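Local coordinates for protein enterotoxin SEN variant (Staphylococcus aureus, PDB 6KRY) that probably acts as a superantigenic exotoxin of the staphylococcal enterotoxin type, at residues G174-H179 with Y218-F223. Residues are numbered along the deposited sequence; the frame is centred on the assembly and turned at random.
Sequences GCIFFH and YHIDVF
Cys175, Phe177 and His179 form hydrogen-bonded antiparallel pairs with Phe223, Asp221 and His219, six N-H...O=C bonds, between strands whose axes run at 162° and approach to 4.7 Å. Ile176 with Val222 and Phe178 with Ile220 are the non-hydrogen-bonded pairs between them, and their side chains occupy the other face. There, Ile220 touches two partners: its CG2 meets Ile176 CG1 at 3.5 Å, whereas its CG1 branch lies alongside the Phe178 ring, Ile220 CD1 standing 3.8 Å from Phe178 CE2. Ile176 and Ile220 also touch Val153 of helix 146-161, and Val222 touches Leu157, so this apolar face packs on the helix.

The face with Phe177 and His179 is more polar and partly exposed. One face of the His219 ring receives His179 CB, 3.8 Å from the ring centroid, as a CH-pi contact. His219 ND1 is hydrogen-bonded to Asn181 OD1. Asp221 OD2 approaches His179 ND1 to 2.8 Å, but the angle is too poor for a hydrogen bond, and ring and carboxylate planes are 46° apart. Further along, Phe177 CD2 lies at the edge of the Phe223 ring, 3.8 Å from Phe223 CE2; the planes are at 88°, and the pair is oblique. Phe126 and Tyr189, on the flanking strands, extend this aromatic row.

Strand 218-225 also pairs in parallel with strand 114-127, so strands 173-180 and 218-225 are both inner strands of the mixed sheet that packs on helix 146-161 in the beta-grasp domain of staphylococcal enterotoxins.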
ATOM      1  N   GLY A 174       1.494  11.020 -13.259  1.00 12.66           N
ATOM      2  CA  GLY A 174       0.988  11.463 -11.980  1.00 13.07           C
ATOM      3  C   GLY A 174       1.875  11.034 -10.842  1.00 12.64           C
ATOM      4  O   GLY A 174       2.598  10.050 -10.921  1.00 11.51           O
ATOM      5  N   CYS A 175       1.727  11.735  -9.720  1.00 12.42           N
ATOM      6  CA  CYS A 175       2.468  11.368  -8.556  1.00 13.38           C
ATOM      7  C   CYS A 175       1.695  11.765  -7.277  1.00 12.99           C
ATOM      8  O   CYS A 175       0.772  12.575  -7.288  1.00 13.72           O
ATOM      9  CB  CYS A 175       3.853  11.971  -8.585  1.00 14.14           C
ATOM     10  SG  CYS A 175       3.840  13.780  -8.525  1.00 20.16           S
ATOM     11  N   ILE A 176       2.107  11.126  -6.190  1.00 12.69           N
ATOM     12  CA  ILE A 176       1.525  11.277  -4.879  1.00 13.16           C
ATOM     13  C   ILE A 176       2.637  11.683  -3.917  1.00 12.81           C
ATOM     14  O   ILE A 176       3.603  11.005  -3.765  1.00 11.40           O
ATOM     15  CB  ILE A 176       0.789  10.008  -4.433  1.00 13.71           C
ATOM     16  CG1 ILE A 176       0.233  10.250  -3.035  1.00 13.75           C
ATOM     17  CG2 ILE A 176       1.658   8.757  -4.499  1.00 14.80           C
ATOM     18  CD1 ILE A 176      -0.681   9.185  -2.506  1.00 14.25           C
ATOM     19  N   PHE A 177       2.451  12.857  -3.296  1.00 15.30           N
ATOM     20  CA  PHE A 177       3.391  13.452  -2.387  1.00 16.02           C
ATOM     21  C   PHE A 177       2.878  13.366  -0.954  1.00 13.98           C
ATOM     22  O   PHE A 177       1.755  13.712  -0.705  1.00 14.47           O
ATOM     23  CB  PHE A 177       3.523  14.951  -2.656  1.00 19.92           C
ATOM     24  CG  PHE A 177       4.688  15.319  -3.524  1.00 23.52           C
ATOM     25  CD1 PHE A 177       5.933  15.547  -2.959  1.00 25.37           C
ATOM     26  CD2 PHE A 177       4.537  15.400  -4.901  1.00 26.48           C
ATOM     27  CE1 PHE A 177       7.017  15.877  -3.763  1.00 28.49           C
ATOM     28  CE2 PHE A 177       5.620  15.719  -5.698  1.00 27.12           C
ATOM     29  CZ  PHE A 177       6.847  15.968  -5.124  1.00 28.58           C
ATOM     30  N   PHE A 178       3.754  12.989  -0.037  1.00 13.75           N
ATOM     31  CA  PHE A 178       3.456  12.896   1.376  1.00 14.72           C
ATOM     32  C   PHE A 178       4.199  14.034   2.063  1.00 16.28           C
ATOM     33  O   PHE A 178       5.431  14.048   2.016  1.00 18.63           O
ATOM     34  CB  PHE A 178       3.868  11.525   1.922  1.00 14.73           C
ATOM     35  CG  PHE A 178       3.099  10.385   1.299  1.00 15.51           C
ATOM     36  CD1 PHE A 178       3.513   9.812   0.112  1.00 16.76           C
ATOM     37  CD2 PHE A 178       1.931   9.922   1.887  1.00 18.00           C
ATOM     38  CE1 PHE A 178       2.792   8.775  -0.465  1.00 17.35           C
ATOM     39  CE2 PHE A 178       1.202   8.897   1.299  1.00 17.53           C
ATOM     40  CZ  PHE A 178       1.643   8.324   0.131  1.00 18.37           C
ATOM     41  N   HIS A 179       3.460  14.988   2.631  1.00 15.98           N
ATOM     42  CA  HIS A 179       4.044  16.231   3.215  1.00 17.98           C
ATOM     43  C   HIS A 179       3.821  16.255   4.723  1.00 18.26           C
ATOM     44  O   HIS A 179       2.702  16.028   5.157  1.00 17.66           O
ATOM     45  CB  HIS A 179       3.361  17.488   2.650  1.00 20.00           C
ATOM     46  CG  HIS A 179       3.829  17.828   1.281  1.00 23.90           C
ATOM     47  ND1 HIS A 179       3.060  17.586   0.161  1.00 25.20           N
ATOM     48  CD2 HIS A 179       5.007  18.335   0.844  1.00 25.34           C
ATOM     49  CE1 HIS A 179       3.733  17.970  -0.918  1.00 25.59           C
ATOM     50  NE2 HIS A 179       4.941  18.398  -0.529  1.00 26.88           N
ATOM     51  N   TYR A 218       0.695  14.318   8.702  1.00 12.94           N
ATOM     52  CA  TYR A 218       0.896  14.188   7.282  1.00 13.75           C
ATOM     53  C   TYR A 218      -0.369  14.611   6.539  1.00 12.44           C
ATOM     54  O   TYR A 218      -1.504  14.446   7.004  1.00 13.34           O
ATOM     55  CB  TYR A 218       1.370  12.779   6.894  1.00 14.69           C
ATOM     56  CG  TYR A 218       2.861  12.657   6.974  1.00 15.88           C
ATOM     57  CD1 TYR A 218       3.508  12.462   8.186  1.00 16.92           C
ATOM     58  CD2 TYR A 218       3.642  12.839   5.841  1.00 17.04           C
ATOM     59  CE1 TYR A 218       4.894  12.501   8.277  1.00 18.82           C
ATOM     60  CE2 TYR A 218       5.023  12.862   5.912  1.00 17.84           C
ATOM     61  CZ  TYR A 218       5.654  12.687   7.130  1.00 19.23           C
ATOM     62  OH  TYR A 218       7.020  12.644   7.193  1.00 21.76           O
ATOM     63  N   HIS A 219      -0.159  15.158   5.353  1.00 13.41           N
ATOM     64  CA  HIS A 219      -1.242  15.391   4.387  1.00 13.58           C
ATOM     65  C   HIS A 219      -0.671  15.030   3.018  1.00 13.40           C
ATOM     66  O   HIS A 219       0.552  14.840   2.871  1.00 12.41           O
ATOM     67  CB  HIS A 219      -1.785  16.819   4.436  1.00 15.83           C
ATOM     68  CG  HIS A 219      -0.797  17.869   4.059  1.00 16.69           C
ATOM     69  ND1 HIS A 219       0.073  18.414   4.990  1.00 18.71           N
ATOM     70  CD2 HIS A 219      -0.502  18.448   2.876  1.00 17.38           C
ATOM     71  CE1 HIS A 219       0.862  19.290   4.399  1.00 18.88           C
ATOM     72  NE2 HIS A 219       0.491  19.377   3.103  1.00 17.52           N
ATOM     73  N   ILE A 220      -1.563  14.852   2.061  1.00 12.81           N
ATOM     74  CA  ILE A 220      -1.157  14.271   0.766  1.00 12.25           C
ATOM     75  C   ILE A 220      -1.555  15.224  -0.346  1.00 12.79           C
ATOM     76  O   ILE A 220      -2.639  15.798  -0.298  1.00 13.74           O
ATOM     77  CB  ILE A 220      -1.806  12.899   0.617  1.00 12.41           C
ATOM     78  CG1 ILE A 220      -1.331  12.004   1.763  1.00 12.86           C
ATOM     79  CG2 ILE A 220      -1.505  12.274  -0.741  1.00 13.15           C
ATOM     80  CD1 ILE A 220      -2.108  10.713   1.857  1.00 14.78           C
ATOM     81  N   ASP A 221      -0.671  15.380  -1.336  1.00 12.64           N
ATOM     82  CA  ASP A 221      -1.022  16.092  -2.547  1.00 14.12           C
ATOM     83  C   ASP A 221      -0.813  15.152  -3.736  1.00 13.30           C
ATOM     84  O   ASP A 221       0.245  14.546  -3.868  1.00 12.31           O
ATOM     85  CB  ASP A 221      -0.204  17.361  -2.725  1.00 16.14           C
ATOM     86  CG  ASP A 221      -0.275  18.332  -1.559  1.00 21.70           C
ATOM     87  OD1 ASP A 221      -1.388  18.597  -1.095  1.00 23.89           O
ATOM     88  OD2 ASP A 221       0.810  18.775  -1.114  1.00 26.58           O
ATOM     89  N   VAL A 222      -1.814  15.085  -4.618  1.00 12.59           N
ATOM     90  CA  VAL A 222      -1.763  14.286  -5.828  1.00 11.82           C
ATOM     91  C   VAL A 222      -1.675  15.239  -7.039  1.00 12.24           C
ATOM     92  O   VAL A 222      -2.495  16.192  -7.144  1.00 11.51           O
ATOM     93  CB  VAL A 222      -3.016  13.391  -5.924  1.00 12.16           C
ATOM     94  CG1 VAL A 222      -3.088  12.648  -7.247  1.00 11.66           C
ATOM     95  CG2 VAL A 222      -3.090  12.407  -4.755  1.00 12.40           C
ATOM     96  N   PHE A 223      -0.731  14.963  -7.950  1.00 11.36           N
ATOM     97  CA  PHE A 223      -0.553  15.742  -9.181  1.00 13.19           C
ATOM     98  C   PHE A 223      -0.783  14.796 -10.347  1.00 12.72           C
ATOM     99  O   PHE A 223      -0.109  13.789 -10.457  1.00 13.24           O
ATOM    100  CB  PHE A 223       0.827  16.408  -9.208  1.00 14.15           C
ATOM    101  CG  PHE A 223       1.054  17.395  -8.095  1.00 16.42           C
ATOM    102  CD1 PHE A 223       0.585  18.696  -8.191  1.00 18.55           C
ATOM    103  CD2 PHE A 223       1.673  17.007  -6.916  1.00 17.16           C
ATOM    104  CE1 PHE A 223       0.756  19.593  -7.149  1.00 19.44           C
ATOM    105  CE2 PHE A 223       1.851  17.906  -5.876  1.00 18.22           C
ATOM    106  CZ  PHE A 223       1.396  19.192  -6.000  1.00 20.25           C
TER